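Local structure of Mgp-operon protein 3 (Mycoplasma pneumoniae, 6RJ1) at residues Ala34-Ser39 with Ala112-Ile117; Asp503-Phe508 with Pro687-Gln692. The protein probably takes part in attachment to host cells, as the extracellular P40/P90 adhesin that accompanies P1, in a family related to beta-propeller proteins. All coordinates share one frame; numbering follows the deposited sequence.

The two contacts are separate. Their centres lie about 40 Å apart, on opposite sides of the chain's centre, and they share no helix or strand. Contact 1 is only partly buried. It joins the turn after helix 30-33 to strand 114-121 of the eight-stranded sheet, and it is wholly apolar. Contact 2 is buried and closer to the chain's centre. It joins helix 503-511 to the loop before strand 693-699, in the part of the chain related to the MgpC adhesins. Its chemistry is mixed: an arginine on a phenylalanine ring, with water bridges alongside. Contact 1 packs aliphatic side chains and one aromatic ring at a sheet strand; contact 2 seats a charged side chain in the interior.

Contact 1: Ala34-Ser39 with Ala112-Ile117; sequences AHLHPS and ASYVLI
A Schellman motif ends helix 30-33, and beside it A34 and L36 pack on L116 and Y114 of strand 114-121, an inner strand of the eight-stranded sheet. H35 is the first residue beyond the helix and has a positive phi of 62°. The turn puts A34 and L36 on the sheet side of the chain. A34 CB sits close to both methyls of L116, 3.8 Å from CD1 and 3.9 Å from CD2. L36 and L116 meet tip to tip, with L36 CD1 3.8 Å from L116 CD2. The other methyl of L36 serves Y114. L36 CD2 comes obliquely to the ring and lies 4.1 Å from Y114 CD2. L36 has CG beside the backbone N (chi1 -71°), and its two methyls divide between the two strand residues. Y114 and L116 are two positions apart on the strand, and both bonds to CB point to the turn. The packing goes on outside the two segments. V57 of neighbouring strand 52-59 and V31 of the helix also touch L36, V30 touches L116, and F128 touches A34. Further along, H37 ND1 accepts a hydrogen bond from S39 N at 3.0 Å. This bond lies within the loop just ahead of strand 40-48. The backbones of Y114 and L116 bond to V57 and A55 in the sheet. Between the two segments the contact is therefore apolar packing, through methyl groups and one aromatic ring, with no hydrogen bond across it.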
ATOM      1  N   ALA A  34      22.053   4.727 -21.194  1.00 71.70           N
ATOM      2  CA  ALA A  34      20.774   4.649 -21.907  1.00 71.40           C
ATOM      3  C   ALA A  34      20.495   5.901 -22.743  1.00 76.58           C
ATOM      4  O   ALA A  34      19.478   5.955 -23.435  1.00 77.25           O
ATOM      5  CB  ALA A  34      19.643   4.401 -20.926  1.00 71.72           C
ATOM      6  N   HIS A  35      21.427   6.884 -22.714  1.00 73.09           N
ATOM      7  CA  HIS A  35      21.356   8.169 -23.417  1.00 72.79           C
ATOM      8  C   HIS A  35      20.144   8.970 -22.928  1.00 76.80           C
ATOM      9  O   HIS A  35      19.357   9.507 -23.716  1.00 76.90           O
ATOM     10  CB  HIS A  35      21.385   7.989 -24.944  1.00 73.53           C
ATOM     11  CG  HIS A  35      22.535   7.172 -25.428  1.00 77.16           C
ATOM     12  ND1 HIS A  35      23.789   7.736 -25.637  1.00 79.04           N
ATOM     13  CD2 HIS A  35      22.590   5.852 -25.721  1.00 79.19           C
ATOM     14  CE1 HIS A  35      24.558   6.747 -26.064  1.00 78.66           C
ATOM     15  NE2 HIS A  35      23.884   5.594 -26.128  1.00 79.13           N
ATOM     16  N   LEU A  36      19.990   9.012 -21.594  1.00 73.41           N
ATOM     17  CA  LEU A  36      18.896   9.703 -20.924  1.00 72.24           C
ATOM     18  C   LEU A  36      19.350  10.984 -20.243  1.00 74.82           C
ATOM     19  O   LEU A  36      20.526  11.133 -19.903  1.00 74.88           O
ATOM     20  CB  LEU A  36      18.187   8.774 -19.925  1.00 71.84           C
ATOM     21  CG  LEU A  36      17.341   7.652 -20.530  1.00 76.08           C
ATOM     22  CD1 LEU A  36      16.957   6.664 -19.487  1.00 75.57           C
ATOM     23  CD2 LEU A  36      16.083   8.184 -21.202  1.00 78.58           C
ATOM     24  N   HIS A  37      18.401  11.912 -20.073  1.00 69.43           N
ATOM     25  CA  HIS A  37      18.574  13.210 -19.438  1.00 68.45           C
ATOM     26  C   HIS A  37      19.077  13.057 -17.976  1.00 72.44           C
ATOM     27  O   HIS A  37      18.633  12.132 -17.278  1.00 70.66           O
ATOM     28  CB  HIS A  37      17.230  13.971 -19.475  1.00 68.95           C
ATOM     29  CG  HIS A  37      17.336  15.395 -19.026  1.00 72.03           C
ATOM     30  ND1 HIS A  37      17.225  15.741 -17.689  1.00 73.45           N
ATOM     31  CD2 HIS A  37      17.621  16.507 -19.741  1.00 73.29           C
ATOM     32  CE1 HIS A  37      17.408  17.050 -17.640  1.00 72.59           C
ATOM     33  NE2 HIS A  37      17.643  17.556 -18.849  1.00 72.99           N
ATOM     34  N   PRO A  38      19.971  13.973 -17.497  1.00 69.26           N
ATOM     35  CA  PRO A  38      20.475  13.880 -16.110  1.00 68.92           C
ATOM     36  C   PRO A  38      19.438  13.804 -14.990  1.00 73.18           C
ATOM     37  O   PRO A  38      19.779  13.318 -13.913  1.00 74.32           O
ATOM     38  CB  PRO A  38      21.328  15.141 -15.963  1.00 70.54           C
ATOM     39  CG  PRO A  38      21.733  15.486 -17.331  1.00 74.44           C
ATOM     40  CD  PRO A  38      20.598  15.104 -18.212  1.00 70.06           C
ATOM     41  N   SER A  39      18.192  14.265 -15.223  1.00 69.02           N
ATOM     42  CA  SER A  39      17.112  14.218 -14.218  1.00 68.69           C
ATOM     43  C   SER A  39      16.628  12.795 -13.907  1.00 72.91           C
ATOM     44  O   SER A  39      15.937  12.590 -12.898  1.00 72.95           O
ATOM     45  CB  SER A  39      15.930  15.082 -14.639  1.00 71.40           C
ATOM     46  OG  SER A  39      15.344  14.601 -15.836  1.00 79.53           O
ATOM     47  N   ALA A 112       8.999  10.682 -19.453  1.00 68.82           N
ATOM     48  CA  ALA A 112       8.302   9.468 -19.031  1.00 67.52           C
ATOM     49  C   ALA A 112       9.289   8.467 -18.439  1.00 70.41           C
ATOM     50  O   ALA A 112      10.477   8.495 -18.765  1.00 70.24           O
ATOM     51  CB  ALA A 112       7.598   8.839 -20.221  1.00 68.04           C
ATOM     52  N   SER A 113       8.799   7.575 -17.583  1.00 65.85           N
ATOM     53  CA  SER A 113       9.623   6.531 -16.996  1.00 64.89           C
ATOM     54  C   SER A 113       9.961   5.454 -18.031  1.00 69.47           C
ATOM     55  O   SER A 113       9.187   5.205 -18.960  1.00 68.77           O
ATOM     56  CB  SER A 113       8.921   5.916 -15.801  1.00 66.24           C
ATOM     57  OG  SER A 113       8.669   6.908 -14.820  1.00 71.81           O
ATOM     58  N   TYR A 114      11.133   4.836 -17.883  1.00 67.31           N
ATOM     59  CA  TYR A 114      11.577   3.795 -18.803  1.00 67.36           C
ATOM     60  C   TYR A 114      12.047   2.552 -18.096  1.00 70.06           C
ATOM     61  O   TYR A 114      12.554   2.613 -16.974  1.00 69.01           O
ATOM     62  CB  TYR A 114      12.723   4.299 -19.701  1.00 68.55           C
ATOM     63  CG  TYR A 114      12.282   5.234 -20.798  1.00 70.78           C
ATOM     64  CD1 TYR A 114      11.835   4.743 -22.023  1.00 72.62           C
ATOM     65  CD2 TYR A 114      12.334   6.614 -20.626  1.00 71.80           C
ATOM     66  CE1 TYR A 114      11.427   5.603 -23.041  1.00 72.30           C
ATOM     67  CE2 TYR A 114      11.924   7.485 -21.632  1.00 72.62           C
ATOM     68  CZ  TYR A 114      11.471   6.977 -22.841  1.00 79.72           C
ATOM     69  OH  TYR A 114      11.062   7.843 -23.830  1.00 81.20           O
ATOM     70  N   VAL A 115      11.884   1.421 -18.786  1.00 66.59           N
ATOM     71  CA  VAL A 115      12.416   0.125 -18.405  1.00 66.31           C
ATOM     72  C   VAL A 115      13.564  -0.029 -19.398  1.00 70.55           C
ATOM     73  O   VAL A 115      13.335   0.054 -20.612  1.00 70.72           O
ATOM     74  CB  VAL A 115      11.387  -1.033 -18.489  1.00 69.87           C
ATOM     75  CG1 VAL A 115      12.081  -2.390 -18.461  1.00 69.60           C
ATOM     76  CG2 VAL A 115      10.369  -0.935 -17.366  1.00 69.38           C
ATOM     77  N   LEU A 116      14.797  -0.156 -18.887  1.00 65.70           N
ATOM     78  CA  LEU A 116      15.993  -0.272 -19.722  1.00 64.66           C
ATOM     79  C   LEU A 116      16.487  -1.702 -19.749  1.00 70.32           C
ATOM     80  O   LEU A 116      16.543  -2.353 -18.705  1.00 70.94           O
ATOM     81  CB  LEU A 116      17.115   0.661 -19.234  1.00 63.89           C
ATOM     82  CG  LEU A 116      16.719   2.050 -18.753  1.00 67.65           C
ATOM     83  CD1 LEU A 116      17.859   2.708 -18.066  1.00 67.74           C
ATOM     84  CD2 LEU A 116      16.244   2.921 -19.886  1.00 68.82           C
ATOM     85  N   ILE A 117      16.853  -2.183 -20.944  1.00 66.72           N
ATOM     86  CA  ILE A 117      17.366  -3.531 -21.155  1.00 67.23           C
ATOM     87  C   ILE A 117      18.834  -3.431 -21.563  1.00 73.64           C
ATOM     88  O   ILE A 117      19.186  -2.676 -22.481  1.00 72.89           O
ATOM     89  CB  ILE A 117      16.519  -4.311 -22.206  1.00 70.52           C
ATOM     90  CG1 ILE A 117      14.991  -4.248 -21.910  1.00 70.90           C
ATOM     91  CG2 ILE A 117      17.004  -5.758 -22.391  1.00 71.42           C
ATOM     92  CD1 ILE A 117      14.463  -4.853 -20.552  1.00 77.53           C
TER

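Contact 2: Asp503-Phe508 with Pro687-Gln692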
ATOM      1  N   ASP A 503     -16.567 -14.584  -1.951  1.00 66.24           N
ATOM      2  CA  ASP A 503     -17.359 -13.606  -2.699  1.00 66.81           C
ATOM      3  C   ASP A 503     -17.883 -12.521  -1.751  1.00 68.60           C
ATOM      4  O   ASP A 503     -17.987 -11.353  -2.144  1.00 68.33           O
ATOM      5  CB  ASP A 503     -18.513 -14.271  -3.466  1.00 69.79           C
ATOM      6  CG  ASP A 503     -19.247 -13.324  -4.405  1.00 90.05           C
ATOM      7  OD1 ASP A 503     -18.569 -12.666  -5.248  1.00 91.99           O
ATOM      8  OD2 ASP A 503     -20.497 -13.239  -4.304  1.00 98.63           O
ATOM      9  N   LYS A 504     -18.152 -12.908  -0.487  1.00 62.19           N
ATOM     10  CA  LYS A 504     -18.596 -12.002   0.555  1.00 61.11           C
ATOM     11  C   LYS A 504     -17.492 -10.980   0.861  1.00 65.00           C
ATOM     12  O   LYS A 504     -17.787  -9.794   1.013  1.00 64.10           O
ATOM     13  CB  LYS A 504     -19.008 -12.788   1.815  1.00 62.48           C
ATOM     14  CG  LYS A 504     -20.095 -12.099   2.644  1.00 66.85           C
ATOM     15  CD  LYS A 504     -21.498 -12.185   2.012  1.00 72.67           C
ATOM     16  CE  LYS A 504     -22.385 -13.245   2.623  1.00 79.33           C
ATOM     17  NZ  LYS A 504     -22.012 -14.609   2.188  1.00 93.66           N
ATOM     18  N   GLN A 505     -16.220 -11.429   0.873  1.00 61.22           N
ATOM     19  CA  GLN A 505     -15.076 -10.561   1.126  1.00 61.10           C
ATOM     20  C   GLN A 505     -14.890  -9.495   0.046  1.00 64.68           C
ATOM     21  O   GLN A 505     -14.499  -8.368   0.373  1.00 64.05           O
ATOM     22  CB  GLN A 505     -13.801 -11.367   1.366  1.00 62.73           C
ATOM     23  CG  GLN A 505     -13.638 -11.761   2.830  1.00 65.19           C
ATOM     24  CD  GLN A 505     -12.521 -12.744   3.029  1.00 77.62           C
ATOM     25  OE1 GLN A 505     -12.628 -13.918   2.667  1.00 67.84           O
ATOM     26  NE2 GLN A 505     -11.432 -12.285   3.628  1.00 71.63           N
ATOM     27  N   LYS A 506     -15.227  -9.831  -1.224  1.00 60.67           N
ATOM     28  CA  LYS A 506     -15.181  -8.891  -2.350  1.00 59.72           C
ATOM     29  C   LYS A 506     -16.295  -7.857  -2.145  1.00 63.50           C
ATOM     30  O   LYS A 506     -16.035  -6.652  -2.213  1.00 62.46           O
ATOM     31  CB  LYS A 506     -15.375  -9.628  -3.687  1.00 60.90           C
ATOM     32  CG  LYS A 506     -15.130  -8.752  -4.922  1.00 67.23           C
ATOM     33  CD  LYS A 506     -15.139  -9.546  -6.238  1.00 75.06           C
ATOM     34  CE  LYS A 506     -16.513  -9.708  -6.837  1.00 85.18           C
ATOM     35  NZ  LYS A 506     -16.463 -10.503  -8.094  1.00 92.88           N
ATOM     36  N   GLN A 507     -17.529  -8.357  -1.856  1.00 59.91           N
ATOM     37  CA  GLN A 507     -18.749  -7.582  -1.605  1.00 59.34           C
ATOM     38  C   GLN A 507     -18.502  -6.511  -0.547  1.00 62.45           C
ATOM     39  O   GLN A 507     -18.888  -5.368  -0.759  1.00 61.59           O
ATOM     40  CB  GLN A 507     -19.903  -8.497  -1.171  1.00 60.28           C
ATOM     41  CG  GLN A 507     -20.522  -9.317  -2.296  1.00 65.53           C
ATOM     42  CD  GLN A 507     -21.521 -10.331  -1.777  1.00 78.27           C
ATOM     43  OE1 GLN A 507     -22.353 -10.052  -0.910  1.00 71.72           O
ATOM     44  NE2 GLN A 507     -21.473 -11.537  -2.306  1.00 73.17           N
ATOM     45  N   PHE A 508     -17.801  -6.865   0.554  1.00 57.37           N
ATOM     46  CA  PHE A 508     -17.453  -5.933   1.625  1.00 55.76           C
ATOM     47  C   PHE A 508     -16.668  -4.726   1.112  1.00 60.23           C
ATOM     48  O   PHE A 508     -17.027  -3.597   1.430  1.00 60.73           O
ATOM     49  CB  PHE A 508     -16.659  -6.644   2.734  1.00 56.36           C
ATOM     50  CG  PHE A 508     -17.524  -7.165   3.852  1.00 56.39           C
ATOM     51  CD1 PHE A 508     -18.002  -6.312   4.839  1.00 57.76           C
ATOM     52  CD2 PHE A 508     -17.869  -8.511   3.918  1.00 57.59           C
ATOM     53  CE1 PHE A 508     -18.801  -6.794   5.872  1.00 58.26           C
ATOM     54  CE2 PHE A 508     -18.693  -8.988   4.943  1.00 59.45           C
ATOM     55  CZ  PHE A 508     -19.170  -8.123   5.899  1.00 57.09           C
ATOM     56  N   PRO A 687     -12.394 -10.273  12.626  1.00 62.09           N
ATOM     57  CA  PRO A 687     -11.716  -9.550  11.547  1.00 60.91           C
ATOM     58  C   PRO A 687     -12.527  -8.445  10.893  1.00 62.12           C
ATOM     59  O   PRO A 687     -13.756  -8.524  10.800  1.00 62.16           O
ATOM     60  CB  PRO A 687     -11.385 -10.658  10.549  1.00 62.82           C
ATOM     61  CG  PRO A 687     -12.495 -11.669  10.732  1.00 67.33           C
ATOM     62  CD  PRO A 687     -13.012 -11.528  12.139  1.00 63.02           C
ATOM     63  N   SER A 688     -11.814  -7.421  10.414  1.00 55.24           N
ATOM     64  CA  SER A 688     -12.369  -6.340   9.628  1.00 53.76           C
ATOM     65  C   SER A 688     -12.295  -6.853   8.182  1.00 57.39           C
ATOM     66  O   SER A 688     -11.419  -7.664   7.848  1.00 58.00           O
ATOM     67  CB  SER A 688     -11.540  -5.068   9.784  1.00 55.19           C
ATOM     68  OG  SER A 688     -11.795  -4.128   8.751  1.00 57.64           O
ATOM     69  N   ARG A 689     -13.225  -6.418   7.341  1.00 51.19           N
ATOM     70  CA  ARG A 689     -13.225  -6.852   5.961  1.00 50.09           C
ATOM     71  C   ARG A 689     -12.919  -5.680   5.016  1.00 56.14           C
ATOM     72  O   ARG A 689     -13.015  -5.837   3.801  1.00 55.49           O
ATOM     73  CB  ARG A 689     -14.560  -7.536   5.633  1.00 47.31           C
ATOM     74  CG  ARG A 689     -14.622  -9.043   5.911  1.00 43.27           C
ATOM     75  CD  ARG A 689     -14.657  -9.431   7.386  1.00 44.07           C
ATOM     76  NE  ARG A 689     -15.775  -8.814   8.102  1.00 47.24           N
ATOM     77  CZ  ARG A 689     -16.974  -9.369   8.247  1.00 60.96           C
ATOM     78  NH1 ARG A 689     -17.931  -8.732   8.907  1.00 48.73           N
ATOM     79  NH2 ARG A 689     -17.225 -10.565   7.732  1.00 48.11           N
ATOM     80  N   THR A 690     -12.524  -4.507   5.580  1.00 54.99           N
ATOM     81  CA  THR A 690     -12.210  -3.288   4.816  1.00 55.70           C
ATOM     82  C   THR A 690     -10.980  -2.532   5.323  1.00 61.51           C
ATOM     83  O   THR A 690     -10.398  -1.748   4.574  1.00 62.14           O
ATOM     84  CB  THR A 690     -13.425  -2.330   4.739  1.00 64.09           C
ATOM     85  OG1 THR A 690     -13.946  -2.064   6.046  1.00 62.41           O
ATOM     86  CG2 THR A 690     -14.512  -2.812   3.785  1.00 62.16           C
ATOM     87  N   ASP A 691     -10.601  -2.734   6.588  1.00 58.78           N
ATOM     88  CA  ASP A 691      -9.469  -2.024   7.181  1.00 58.63           C
ATOM     89  C   ASP A 691      -8.268  -2.920   7.438  1.00 61.63           C
ATOM     90  O   ASP A 691      -8.437  -4.057   7.876  1.00 61.65           O
ATOM     91  CB  ASP A 691      -9.903  -1.281   8.455  1.00 60.82           C
ATOM     92  CG  ASP A 691     -10.940  -0.197   8.183  1.00 76.38           C
ATOM     93  OD1 ASP A 691     -10.539   0.931   7.824  1.00 77.64           O
ATOM     94  OD2 ASP A 691     -12.152  -0.481   8.318  1.00 82.80           O
ATOM     95  N   GLN A 692      -7.047  -2.399   7.148  1.00 56.79           N
ATOM     96  CA  GLN A 692      -5.740  -3.057   7.327  1.00 54.60           C
ATOM     97  C   GLN A 692      -5.702  -4.393   6.572  1.00 57.98           C
ATOM     98  O   GLN A 692      -5.256  -5.415   7.106  1.00 57.48           O
ATOM     99  CB  GLN A 692      -5.380  -3.225   8.822  1.00 54.75           C
ATOM    100  CG  GLN A 692      -5.582  -1.989   9.685  1.00 50.48           C
ATOM    101  CD  GLN A 692      -4.383  -1.089   9.784  1.00 55.94           C
ATOM    102  OE1 GLN A 692      -3.737  -0.741   8.801  1.00 50.99           O
ATOM    103  NE2 GLN A 692      -4.069  -0.664  10.993  1.00 47.84           N
TER
HETATM  104  O   HOH W   1     -12.867  -8.280   2.779  1.00 53.65           O
HETATM  105  O   HOH W   2     -10.994  -9.853   5.930  1.00 58.35           O
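F508 of helix 503-511 and R689 form the centre of a helix-to-loop contact in the part of the chain related to the MgpC adhesins, a family placed with the beta propellers. The loop carries an ST turn and the longer ST motif, both built on S688.

The ring contacts come first. R689 runs over one face of the F508 ring. R689 CB lies 3.9 Å from the centroid of the F508 ring, 26° off the normal, as a CH-pi contact. The chain then bends at chi2 and chi3, which brings the guanidinium back to the same face. This is an off-centre cation-pi contact, with R689 CZ 4.0 Å from the centroid of the F508 ring. The guanidinium and ring planes are inclined by 37°. The charged group is also held at its polar end: NE bonds to the carbonyl O of T581 and NH2 to that of N597. These bonds help satisfy a buried cation and probably fix its tilt.

Other van der Waals contacts are fewer. Q505 CG lies 4.2 Å from R689 CG, beside the ring contact. T690 CG2 packs against the helix backbone, 3.5 Å from the carbonyl F508 O. T690 OG1 has its partner elsewhere, in T581 OG1.

Hydrogen bonds shape the loop. S688 OG accepts from the backbone N of both T690 and D691, at 2.8 Å in the case of D691 N.

Two waters join the segments. One links side chain to backbone: it donates to S688 O and accepts a weak bond from Q505 NE2; the OE1 of that amide pairs with T502 OG1. The other links backbone to backbone and donates twice, to Q505 O at 2.9 Å and to R689 O at 2.7 Å.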